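Long-range contacts in beta-1,4-exocellulase (Thermobifida fusca, PDB 4B4H), which probably cleaves the beta-1,4 bonds of cellulose to release cellobiose, the chain described here being the catalytic domain of a glycoside hydrolase family 6 cellobiohydrolase: residues S35-L40 and Q78-N83; A187-I192 and V260-F265; D217-F222 and K276-D281; Q250-D255 and D307-V312. One frame throughout, in Å; residues are numbered along the deposited sequence.

Contact 1: S35-L40 and Q78-N83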
# COMPACT_ATOMS: atom_id res chain seq x y z
N SER A 35 -4.69 5.23 14.12
CA SER A 35 -4.37 3.82 13.89
C SER A 35 -3.45 3.62 12.68
O SER A 35 -3.72 4.12 11.58
CB SER A 35 -5.66 3.02 13.68
OG SER A 35 -5.39 1.64 13.52
N THR A 36 -2.37 2.84 12.89
CA THR A 36 -1.41 2.48 11.83
C THR A 36 -1.21 0.97 11.85
O THR A 36 -1.35 0.33 12.90
CB THR A 36 -0.04 3.24 11.94
OG1 THR A 36 0.59 2.97 13.20
CG2 THR A 36 -0.23 4.76 11.80
N ALA A 37 -0.89 0.40 10.69
CA ALA A 37 -0.69 -1.03 10.60
C ALA A 37 0.64 -1.45 11.20
O ALA A 37 1.59 -0.66 11.23
CB ALA A 37 -0.78 -1.47 9.14
N VAL A 38 0.71 -2.67 11.72
CA VAL A 38 1.96 -3.23 12.20
C VAL A 38 2.54 -4.02 11.04
O VAL A 38 1.85 -4.85 10.46
CB VAL A 38 1.74 -4.12 13.45
CG1 VAL A 38 2.98 -4.96 13.75
CG2 VAL A 38 1.35 -3.27 14.66
N TRP A 39 3.78 -3.72 10.68
CA TRP A 39 4.41 -4.34 9.51
C TRP A 39 5.27 -5.52 9.84
O TRP A 39 6.29 -5.40 10.52
CB TRP A 39 5.25 -3.32 8.76
CG TRP A 39 4.41 -2.32 8.01
CD1 TRP A 39 3.46 -1.44 8.52
CD2 TRP A 39 4.39 -2.09 6.55
NE1 TRP A 39 2.88 -0.72 7.51
CE2 TRP A 39 3.39 -1.03 6.32
CE3 TRP A 39 5.09 -2.61 5.47
CZ2 TRP A 39 3.11 -0.55 5.05
CZ3 TRP A 39 4.80 -2.11 4.19
CH2 TRP A 39 3.84 -1.10 3.99
N LEU A 40 4.88 -6.69 9.35
CA LEU A 40 5.74 -7.86 9.51
C LEU A 40 6.53 -8.06 8.22
O LEU A 40 6.15 -8.86 7.35
CB LEU A 40 4.97 -9.12 9.94
CG LEU A 40 3.93 -9.03 11.08
CD1 LEU A 40 3.32 -10.39 11.40
CD2 LEU A 40 4.47 -8.40 12.36
N GLN A 78 -4.40 -3.82 12.08
CA GLN A 78 -3.99 -4.15 10.75
C GLN A 78 -2.55 -4.69 10.78
O GLN A 78 -1.78 -4.18 11.39
CB GLN A 78 -4.07 -2.91 9.85
CG GLN A 78 -5.42 -2.26 9.72
CD GLN A 78 -5.30 -0.88 9.16
OE1 GLN A 78 -5.20 0.06 9.86
NE2 GLN A 78 -5.32 -0.79 7.89
N VAL A 79 -2.33 -5.80 10.14
CA VAL A 79 -1.02 -6.45 10.11
C VAL A 79 -0.61 -6.59 8.64
O VAL A 79 -1.35 -7.16 7.85
CB VAL A 79 -1.09 -7.86 10.77
CG1 VAL A 79 0.20 -8.63 10.52
CG2 VAL A 79 -1.34 -7.78 12.28
N VAL A 80 0.58 -6.12 8.28
CA VAL A 80 1.04 -6.22 6.89
C VAL A 80 1.92 -7.45 6.75
O VAL A 80 2.89 -7.59 7.48
CB VAL A 80 1.84 -4.98 6.43
CG1 VAL A 80 1.97 -5.01 4.92
CG2 VAL A 80 1.11 -3.70 6.83
N ILE A 81 1.53 -8.34 5.83
CA ILE A 81 2.27 -9.56 5.48
C ILE A 81 3.11 -9.22 4.25
O ILE A 81 2.57 -8.89 3.19
CB ILE A 81 1.26 -10.69 5.13
CG1 ILE A 81 0.25 -10.88 6.28
CG2 ILE A 81 1.97 -12.00 4.80
CD1 ILE A 81 0.85 -11.03 7.67
N TYR A 82 4.44 -9.32 4.36
CA TYR A 82 5.30 -8.72 3.35
C TYR A 82 6.70 -9.31 3.34
O TYR A 82 7.66 -8.65 3.75
CB TYR A 82 5.35 -7.20 3.57
CG TYR A 82 6.18 -6.40 2.60
CD1 TYR A 82 6.21 -6.71 1.25
CD2 TYR A 82 6.88 -5.27 3.04
CE1 TYR A 82 6.95 -5.95 0.35
CE2 TYR A 82 7.64 -4.50 2.16
CZ TYR A 82 7.66 -4.84 0.81
OH TYR A 82 8.41 -4.05 -0.05
N ASN A 83 6.82 -10.55 2.89
CA ASN A 83 8.12 -11.24 2.88
C ASN A 83 8.27 -12.29 1.78
O ASN A 83 9.04 -13.24 1.97
CB ASN A 83 8.44 -11.85 4.26
CG ASN A 83 9.92 -12.12 4.48
OD1 ASN A 83 10.76 -11.45 3.88
ND2 ASN A 83 10.25 -13.07 5.35
O HOH W 1 -3.87 -1.23 12.95
O HOH W 2 -5.54 2.88 9.94
O HOH W 3 -6.72 -0.66 12.48
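Strands 38-40 and 78-81 run parallel, 23° out of line, with Val38, Trp39 and Leu40 paired to Val79, Val80 and Ile81. The bonds alternate across the pair: Val38 N gives to Gln78 O (2.9 Å), Val80 N to Val38 O (2.8 Å) and Leu40 N to Val80 O. Beyond these the strands part, and the bond from Tyr82 N to Leu40 O, 3.5 Å, is weak; Tyr110 OH bonds to both atoms. Helix 59-70 lies between the two strands in sequence, making this a beta-alpha-beta crossover of the family 6 barrel. On one face Trp39 and Val80 lie side by side. Val80 CG2 sits 3.4 Å from the centroid of the five-membered ring of Trp39, almost on its normal, a CH-pi contact. Val80 CG1, anti to the backbone N (chi1 -166°), lies by CE3 and CZ3, so a branched residue suits both parts of the indole. On the other face, Leu40 CD1 meets Val79 CG1 at 3.7 Å, against helices 59-70 and 103-121. Waters join the polar start: two give hydrogen bonds to Gln78 OE1, one of them also to Ser35 O and the other to Ser35 OG, which also bonds to Tyr13 O. With its indole backed by Val80 and Trp39 NE1 bonded to Val352 O, the ring is probably held in tilt and rotation, which suits its predicted role in binding substrate.

Contact 2: A187-I192 and V260-F265; sequences AHHGWI and VDELSF
His189 and Glu262 join the starts of two helices, 189-192 and 262-276, through a His-carboxylate hydrogen bond, anchoring the turn that carries His188 and Trp191, both predicted to bind substrate and so probably part of the cleft. Along the second segment, Val260 C lies 3.1 Å from His189 NE2, a packing contact with no hydrogen bond. Asp261 N then stands over the face of the His189 imidazole, offset toward the rim; Asp261 is also the N-cap of its helix, OD1 accepting from Ser264 N. Glu262 makes the central link. Its OE2 takes a nearly straight bond from His189 N (2.7 Å, 171°) on the syn lone pair, and a second from His189 ND1 (2.7 Å) on the anti side. CG of the histidine lies between the backbone N and the carbonyl carbon (chi1 83°); Ser224 OG binds the other oxygen of Glu262, OE1. An alanine at His189 would probably leave Glu262 OE2 with the backbone N-H as its one donor from this segment and open a gap against the Val260-Asp261 peptide. His189 CA lies over the centre of the Phe265 ring, 4.0 Å from its centroid, and Ile192 CG1 touches Phe265 CZ at 3.5 Å.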
# COMPACT_ATOMS: atom_id res chain seq x y z
N ALA A 187 -1.96 -2.81 -5.84
CA ALA A 187 -1.15 -1.72 -6.37
C ALA A 187 -1.91 -0.39 -6.27
O ALA A 187 -2.55 -0.08 -5.25
CB ALA A 187 -0.76 -2.01 -7.82
N HIS A 188 -1.82 0.40 -7.33
CA HIS A 188 -2.51 1.71 -7.42
C HIS A 188 -2.77 2.06 -8.86
O HIS A 188 -2.28 1.38 -9.77
CB HIS A 188 -1.74 2.80 -6.66
CG HIS A 188 -0.41 3.15 -7.27
ND1 HIS A 188 -0.21 4.29 -7.94
CD2 HIS A 188 0.81 2.47 -7.27
CE1 HIS A 188 1.07 4.35 -8.36
NE2 HIS A 188 1.69 3.23 -7.96
N HIS A 189 -3.57 3.10 -9.09
CA HIS A 189 -4.09 3.35 -10.43
C HIS A 189 -3.00 3.74 -11.38
O HIS A 189 -3.07 3.41 -12.58
CB HIS A 189 -5.27 4.33 -10.41
CG HIS A 189 -4.87 5.79 -10.38
ND1 HIS A 189 -4.72 6.48 -9.23
CD2 HIS A 189 -4.65 6.68 -11.42
CE1 HIS A 189 -4.39 7.76 -9.53
NE2 HIS A 189 -4.35 7.88 -10.86
N GLY A 190 -1.98 4.42 -10.87
CA GLY A 190 -0.80 4.77 -11.66
C GLY A 190 0.13 3.61 -11.97
O GLY A 190 1.24 3.82 -12.44
N TRP A 191 -0.31 2.38 -11.70
CA TRP A 191 0.44 1.18 -12.07
C TRP A 191 -0.37 0.29 -12.97
O TRP A 191 0.09 -0.11 -14.04
CB TRP A 191 0.89 0.43 -10.82
CG TRP A 191 1.80 -0.76 -11.01
CD1 TRP A 191 2.13 -1.44 -12.19
CD2 TRP A 191 2.49 -1.50 -9.95
NE1 TRP A 191 2.98 -2.49 -11.94
CE2 TRP A 191 3.23 -2.58 -10.61
CE3 TRP A 191 2.57 -1.37 -8.58
CZ2 TRP A 191 4.01 -3.48 -9.90
CZ3 TRP A 191 3.36 -2.27 -7.87
CH2 TRP A 191 4.06 -3.31 -8.51
N ILE A 192 -1.61 -0.02 -12.55
CA ILE A 192 -2.41 -1.00 -13.28
C ILE A 192 -3.76 -0.45 -13.75
O ILE A 192 -4.74 -1.19 -13.90
CB ILE A 192 -2.57 -2.32 -12.48
CG1 ILE A 192 -3.41 -2.11 -11.21
CG2 ILE A 192 -1.21 -2.93 -12.15
CD1 ILE A 192 -3.94 -3.38 -10.60
N VAL A 260 -7.69 8.84 -12.91
CA VAL A 260 -6.83 9.89 -12.34
C VAL A 260 -6.75 9.84 -10.80
O VAL A 260 -6.10 10.68 -10.18
CB VAL A 260 -7.30 11.31 -12.77
CG1 VAL A 260 -7.37 11.42 -14.28
CG2 VAL A 260 -8.65 11.66 -12.16
N ASP A 261 -7.44 8.88 -10.20
CA ASP A 261 -7.46 8.75 -8.73
C ASP A 261 -7.77 7.32 -8.28
O ASP A 261 -8.16 6.48 -9.07
CB ASP A 261 -8.39 9.80 -8.09
CG ASP A 261 -9.83 9.71 -8.58
OD1 ASP A 261 -10.36 8.59 -8.77
OD2 ASP A 261 -10.44 10.78 -8.74
N GLU A 262 -7.60 7.07 -6.98
CA GLU A 262 -7.72 5.72 -6.43
C GLU A 262 -9.16 5.25 -6.27
O GLU A 262 -9.46 4.07 -6.45
CB GLU A 262 -7.00 5.63 -5.08
CG GLU A 262 -5.48 5.68 -5.17
CD GLU A 262 -4.92 4.53 -5.99
OE1 GLU A 262 -4.94 3.39 -5.51
OE2 GLU A 262 -4.49 4.75 -7.14
N LEU A 263 -10.06 6.17 -5.93
CA LEU A 263 -11.42 5.77 -5.67
C LEU A 263 -12.11 5.25 -6.93
O LEU A 263 -12.73 4.18 -6.90
CB LEU A 263 -12.22 6.90 -5.02
CG LEU A 263 -13.66 6.51 -4.68
CD1 LEU A 263 -13.74 5.39 -3.66
CD2 LEU A 263 -14.44 7.72 -4.18
N SER A 264 -12.00 5.99 -8.04
CA SER A 264 -12.57 5.52 -9.30
C SER A 264 -12.03 4.14 -9.63
O SER A 264 -12.77 3.25 -10.03
CB SER A 264 -12.24 6.49 -10.43
OG SER A 264 -10.84 6.63 -10.58
N PHE A 265 -10.72 3.99 -9.43
CA PHE A 265 -9.99 2.77 -9.71
C PHE A 265 -10.49 1.56 -8.90
O PHE A 265 -10.93 0.56 -9.48
CB PHE A 265 -8.49 3.02 -9.52
CG PHE A 265 -7.64 1.77 -9.51
CD1 PHE A 265 -7.48 0.99 -10.65
CD2 PHE A 265 -6.98 1.38 -8.34
CE1 PHE A 265 -6.68 -0.14 -10.63
CE2 PHE A 265 -6.19 0.24 -8.31
CZ PHE A 265 -6.04 -0.52 -9.45

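Contact 3: D217-F222 and K276-D281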
# COMPACT_ATOMS: atom_id res chain seq x y z
N ASP A 217 -13.04 -17.57 -1.31
CA ASP A 217 -13.64 -17.49 0.03
C ASP A 217 -12.64 -17.14 1.15
O ASP A 217 -13.04 -16.90 2.29
CB ASP A 217 -14.40 -18.79 0.32
CG ASP A 217 -15.69 -18.90 -0.51
OD1 ASP A 217 -16.51 -17.97 -0.47
OD2 ASP A 217 -15.91 -19.93 -1.19
N TYR A 218 -11.34 -17.11 0.82
CA TYR A 218 -10.32 -16.62 1.76
C TYR A 218 -9.90 -15.17 1.50
O TYR A 218 -9.00 -14.65 2.17
CB TYR A 218 -9.09 -17.54 1.76
CG TYR A 218 -9.41 -18.96 2.14
CD1 TYR A 218 -10.15 -19.27 3.29
CD2 TYR A 218 -8.98 -20.01 1.33
CE1 TYR A 218 -10.44 -20.58 3.61
CE2 TYR A 218 -9.26 -21.33 1.65
CZ TYR A 218 -9.99 -21.61 2.79
OH TYR A 218 -10.27 -22.92 3.08
N VAL A 219 -10.53 -14.52 0.52
CA VAL A 219 -10.25 -13.12 0.24
C VAL A 219 -11.43 -12.26 0.65
O VAL A 219 -12.54 -12.43 0.13
CB VAL A 219 -9.92 -12.89 -1.25
CG1 VAL A 219 -9.56 -11.42 -1.50
CG2 VAL A 219 -8.74 -13.76 -1.65
N HIS A 220 -11.18 -11.34 1.58
CA HIS A 220 -12.23 -10.49 2.09
C HIS A 220 -12.31 -9.22 1.31
O HIS A 220 -13.35 -8.54 1.31
CB HIS A 220 -12.01 -10.19 3.57
CG HIS A 220 -13.28 -9.85 4.31
ND1 HIS A 220 -14.15 -10.79 4.72
CD2 HIS A 220 -13.83 -8.62 4.65
CE1 HIS A 220 -15.20 -10.20 5.30
NE2 HIS A 220 -15.01 -8.88 5.27
N GLY A 221 -11.22 -8.88 0.62
CA GLY A 221 -11.18 -7.68 -0.17
C GLY A 221 -9.81 -7.38 -0.72
O GLY A 221 -8.96 -8.27 -0.77
N PHE A 222 -9.66 -6.14 -1.15
CA PHE A 222 -8.43 -5.66 -1.77
C PHE A 222 -8.06 -4.30 -1.19
O PHE A 222 -8.92 -3.54 -0.77
CB PHE A 222 -8.60 -5.61 -3.29
CG PHE A 222 -8.81 -6.96 -3.92
CD1 PHE A 222 -10.06 -7.58 -3.94
CD2 PHE A 222 -7.73 -7.64 -4.48
CE1 PHE A 222 -10.24 -8.83 -4.51
CE2 PHE A 222 -7.91 -8.89 -5.05
CZ PHE A 222 -9.15 -9.49 -5.06
N LYS A 276 -14.96 -11.73 -12.40
CA LYS A 276 -13.96 -12.80 -12.50
C LYS A 276 -14.29 -14.01 -11.60
O LYS A 276 -13.94 -15.16 -11.94
CB LYS A 276 -12.57 -12.24 -12.17
CG LYS A 276 -11.41 -13.20 -12.40
CD LYS A 276 -11.20 -13.55 -13.86
CE LYS A 276 -10.10 -14.59 -14.01
NZ LYS A 276 -9.96 -15.16 -15.38
N GLY A 277 -14.93 -13.76 -10.46
CA GLY A 277 -15.35 -14.85 -9.59
C GLY A 277 -15.05 -14.71 -8.11
O GLY A 277 -15.06 -15.69 -7.38
N PHE A 278 -14.78 -13.48 -7.67
CA PHE A 278 -14.62 -13.19 -6.24
C PHE A 278 -15.99 -12.99 -5.60
O PHE A 278 -16.99 -12.78 -6.30
CB PHE A 278 -13.73 -11.95 -6.04
CG PHE A 278 -12.26 -12.24 -6.18
CD1 PHE A 278 -11.52 -12.66 -5.07
CD2 PHE A 278 -11.61 -12.11 -7.40
CE1 PHE A 278 -10.18 -12.94 -5.18
CE2 PHE A 278 -10.26 -12.39 -7.52
CZ PHE A 278 -9.54 -12.80 -6.41
N ARG A 279 -16.03 -13.05 -4.27
CA ARG A 279 -17.29 -12.94 -3.52
C ARG A 279 -17.96 -11.60 -3.74
O ARG A 279 -17.29 -10.57 -3.79
CB ARG A 279 -17.03 -13.15 -2.03
CG ARG A 279 -16.54 -14.55 -1.67
CD ARG A 279 -16.51 -14.70 -0.15
NE ARG A 279 -17.79 -14.30 0.43
CZ ARG A 279 -18.69 -15.14 0.92
NH1 ARG A 279 -18.45 -16.45 0.94
NH2 ARG A 279 -19.83 -14.68 1.41
N SER A 280 -19.30 -11.61 -3.84
CA SER A 280 -20.10 -10.42 -4.15
C SER A 280 -19.96 -9.32 -3.10
O SER A 280 -20.20 -8.14 -3.39
CB SER A 280 -21.58 -10.79 -4.31
OG SER A 280 -22.33 -10.47 -3.14
N ASP A 281 -19.59 -9.72 -1.89
CA ASP A 281 -19.48 -8.80 -0.76
C ASP A 281 -18.04 -8.37 -0.45
O ASP A 281 -17.75 -7.95 0.67
CB ASP A 281 -20.15 -9.40 0.49
CG ASP A 281 -19.52 -10.71 0.92
OD1 ASP A 281 -19.13 -11.50 0.04
OD2 ASP A 281 -19.42 -10.95 2.14
O HOH W 4 -13.54 -13.16 -2.65
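A T-shaped aromatic pair, Phe222 with Phe278, and a salt-bridge network tie the start of strand 221-224 and the residues leading into it to the loop between helix 262-276 and strand 283-287, its neighbour in the barrel sheet. Phe222 points its edge at the face of Phe278, with planes at 80° and centroids 5.0 Å apart. CZ of Phe222 does the touching, 3.6 Å from Phe278 CZ and offset toward the rim. Val219 CG2 meets the edge of the same ring at Phe278 CE1, and Ala209 and Leu273 also pack on it, so a large flat side chain suits this place. Nearer the surface, Arg279 NH1 makes a hydrogen-bonded salt bridge to Asp217 OD1 (2.8 Å), and Arg279 NE makes another to Asp281 OD1 (3.1 Å) on the syn lone pair. Both accepting oxygens lie near the guanidinium plane, though the Asp217 carboxylate is turned 62° from it. Water 4 accepts from Arg279 N and donates to Val219 O. Asp281, like Asp4 beside it, is a calcium ligand seen for this protein, though no calcium is bound to this chain here. The shared positive charge would probably offset the two nearby negative charges and hold Asp281 OD1 in place.

Contact 4: Q250-D255 and D307-V312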
# COMPACT_ATOMS: atom_id res chain seq x y z
N GLN A 250 -4.77 12.76 -22.77
CA GLN A 250 -3.54 12.84 -23.56
C GLN A 250 -2.40 13.55 -22.85
O GLN A 250 -1.28 13.61 -23.37
CB GLN A 250 -3.79 13.52 -24.90
CG GLN A 250 -5.16 13.30 -25.50
CD GLN A 250 -5.38 14.20 -26.69
OE1 GLN A 250 -6.06 15.22 -26.59
NE2 GLN A 250 -4.76 13.84 -27.82
N SER A 251 -2.68 14.09 -21.66
CA SER A 251 -1.66 14.79 -20.87
C SER A 251 -0.51 13.87 -20.47
O SER A 251 -0.67 12.63 -20.41
CB SER A 251 -2.26 15.45 -19.63
OG SER A 251 -2.79 14.47 -18.74
N LYS A 252 0.63 14.49 -20.21
CA LYS A 252 1.82 13.74 -19.80
C LYS A 252 1.59 13.05 -18.46
O LYS A 252 2.10 11.94 -18.25
CB LYS A 252 3.08 14.62 -19.80
CG LYS A 252 3.13 15.71 -18.73
CD LYS A 252 4.37 16.59 -18.89
CE LYS A 252 4.39 17.71 -17.86
NZ LYS A 252 5.44 18.71 -18.14
N TRP A 253 0.80 13.67 -17.57
CA TRP A 253 0.44 13.06 -16.28
C TRP A 253 -0.46 11.86 -16.43
O TRP A 253 -0.13 10.76 -15.96
CB TRP A 253 -0.23 14.08 -15.36
CG TRP A 253 -0.65 13.51 -14.01
CD1 TRP A 253 -1.95 13.41 -13.50
CD2 TRP A 253 0.22 12.95 -12.96
NE1 TRP A 253 -1.94 12.85 -12.23
CE2 TRP A 253 -0.67 12.53 -11.86
CE3 TRP A 253 1.60 12.73 -12.83
CZ2 TRP A 253 -0.18 11.96 -10.69
CZ3 TRP A 253 2.08 12.16 -11.64
CH2 TRP A 253 1.21 11.77 -10.60
N VAL A 254 -1.62 12.05 -17.06
CA VAL A 254 -2.64 10.99 -17.14
C VAL A 254 -2.21 9.86 -18.08
O VAL A 254 -2.42 8.68 -17.78
CB VAL A 254 -4.03 11.56 -17.52
CG1 VAL A 254 -5.11 10.49 -17.48
CG2 VAL A 254 -4.39 12.71 -16.59
N ASP A 255 -1.59 10.22 -19.21
CA ASP A 255 -1.02 9.26 -20.17
C ASP A 255 -1.96 8.10 -20.58
O ASP A 255 -1.52 6.95 -20.70
CB ASP A 255 0.35 8.75 -19.70
CG ASP A 255 1.12 8.03 -20.80
OD1 ASP A 255 0.91 8.36 -21.99
OD2 ASP A 255 1.93 7.13 -20.48
N ASP A 307 -2.90 25.67 -21.83
CA ASP A 307 -2.01 24.56 -22.14
C ASP A 307 -2.55 23.30 -21.46
O ASP A 307 -2.96 23.34 -20.30
CB ASP A 307 -0.58 24.86 -21.69
CG ASP A 307 0.40 23.75 -22.03
OD1 ASP A 307 0.60 23.45 -23.23
OD2 ASP A 307 0.98 23.17 -21.09
N LEU A 308 -2.56 22.19 -22.20
CA LEU A 308 -3.01 20.90 -21.67
C LEU A 308 -2.22 20.49 -20.43
O LEU A 308 -2.81 20.19 -19.39
CB LEU A 308 -2.91 19.81 -22.75
CG LEU A 308 -3.34 18.39 -22.34
CD1 LEU A 308 -4.80 18.34 -21.91
CD2 LEU A 308 -3.09 17.39 -23.46
N ASN A 309 -0.90 20.48 -20.55
CA ASN A 309 -0.07 20.03 -19.45
C ASN A 309 0.04 21.03 -18.30
O ASN A 309 0.23 20.63 -17.16
CB ASN A 309 1.30 19.55 -19.96
CG ASN A 309 1.20 18.24 -20.73
OD1 ASN A 309 0.71 17.24 -20.20
ND2 ASN A 309 1.62 18.26 -21.99
N THR A 310 -0.13 22.31 -18.60
CA THR A 310 -0.13 23.33 -17.54
C THR A 310 -1.47 23.33 -16.77
O THR A 310 -1.49 23.57 -15.57
CB THR A 310 0.25 24.73 -18.08
OG1 THR A 310 1.39 24.63 -18.94
CG2 THR A 310 0.59 25.69 -16.94
N TYR A 311 -2.57 23.04 -17.46
CA TYR A 311 -3.87 22.85 -16.81
C TYR A 311 -3.82 21.69 -15.83
O TYR A 311 -4.24 21.80 -14.66
CB TYR A 311 -4.97 22.58 -17.84
CG TYR A 311 -6.31 22.19 -17.21
CD1 TYR A 311 -6.56 20.88 -16.81
CD2 TYR A 311 -7.31 23.14 -17.01
CE1 TYR A 311 -7.77 20.52 -16.22
CE2 TYR A 311 -8.52 22.80 -16.42
CZ TYR A 311 -8.75 21.48 -16.03
OH TYR A 311 -9.94 21.13 -15.45
N VAL A 312 -3.30 20.57 -16.33
CA VAL A 312 -3.26 19.32 -15.57
C VAL A 312 -2.28 19.45 -14.41
O VAL A 312 -2.61 19.12 -13.27
CB VAL A 312 -2.97 18.11 -16.48
CG1 VAL A 312 -2.56 16.91 -15.67
CG2 VAL A 312 -4.19 17.77 -17.33
O HOH W 5 -0.29 16.27 -23.92
O HOH W 6 0.22 16.87 -17.34
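Asn309 OD1 accepts from Lys252 N at 2.8 Å, in the carbonyl plane and almost straight (172°). Asn309 CG stands anti to its carbonyl carbon, beside the backbone N, on the first turn of helix 308-315. Water 6 also donates to Asn309 OD1 and accepts from Trp253 N, so one oxygen serves two successive N-H groups, the second through water. Lys252 CG, placed between its backbone N and carbonyl carbon (chi1 68°), lies 3.2 Å from the same Asn309 OD1, so the start of this side chain packs on the amide. Ser251 holds the loop in shape. Its OG, likewise between N and carbonyl carbon (chi1 64°), accepts from Val254 N (3.2 Å), an ST motif, and bonds to Ile248 O. OG thus bonds within its own chain, while both it and CB rest against the Val312 methyls, Ser251 CB 3.8 Å from Val312 CG2. A serine is small enough for Leu308 CD2 to reach Ser251 N, 3.8 Å away. Trp253 CB packs on Val312 CG1 (3.7 Å), while the indole makes a cation-pi contact with Arg316. An alanine at Asn309 would probably leave Lys252 N without its acceptor and water 6 without one of its partners, freeing the turn to shift. With Asp307 capping the helix at Thr310 N, one helix start offers a side-chain acceptor to its own backbone and another to a loop that forms a single helical turn.

How the contacts relate
From the N terminus, contact 1 comes first and stands alone, closing a loop of 37 residues that pairs neighbouring strands of the barrel before any other contact opens. The remaining three open in the order 187-192, 217-222, 250-255 and close in the order 260-265, 276-281, 307-312, so each pair crosses and none nests. Contact 2 ties the residues after strand 180-185 to the start of helix 262-276; contact 3 joins the loop after that helix to the start of strand 221-224 and the residues before it. Contact 4 binds the outlying loop before helix 262-276 to helix 308-315, and touches contact 2 through Val254 CG2 and Val260 CG1, 4.0 Å apart.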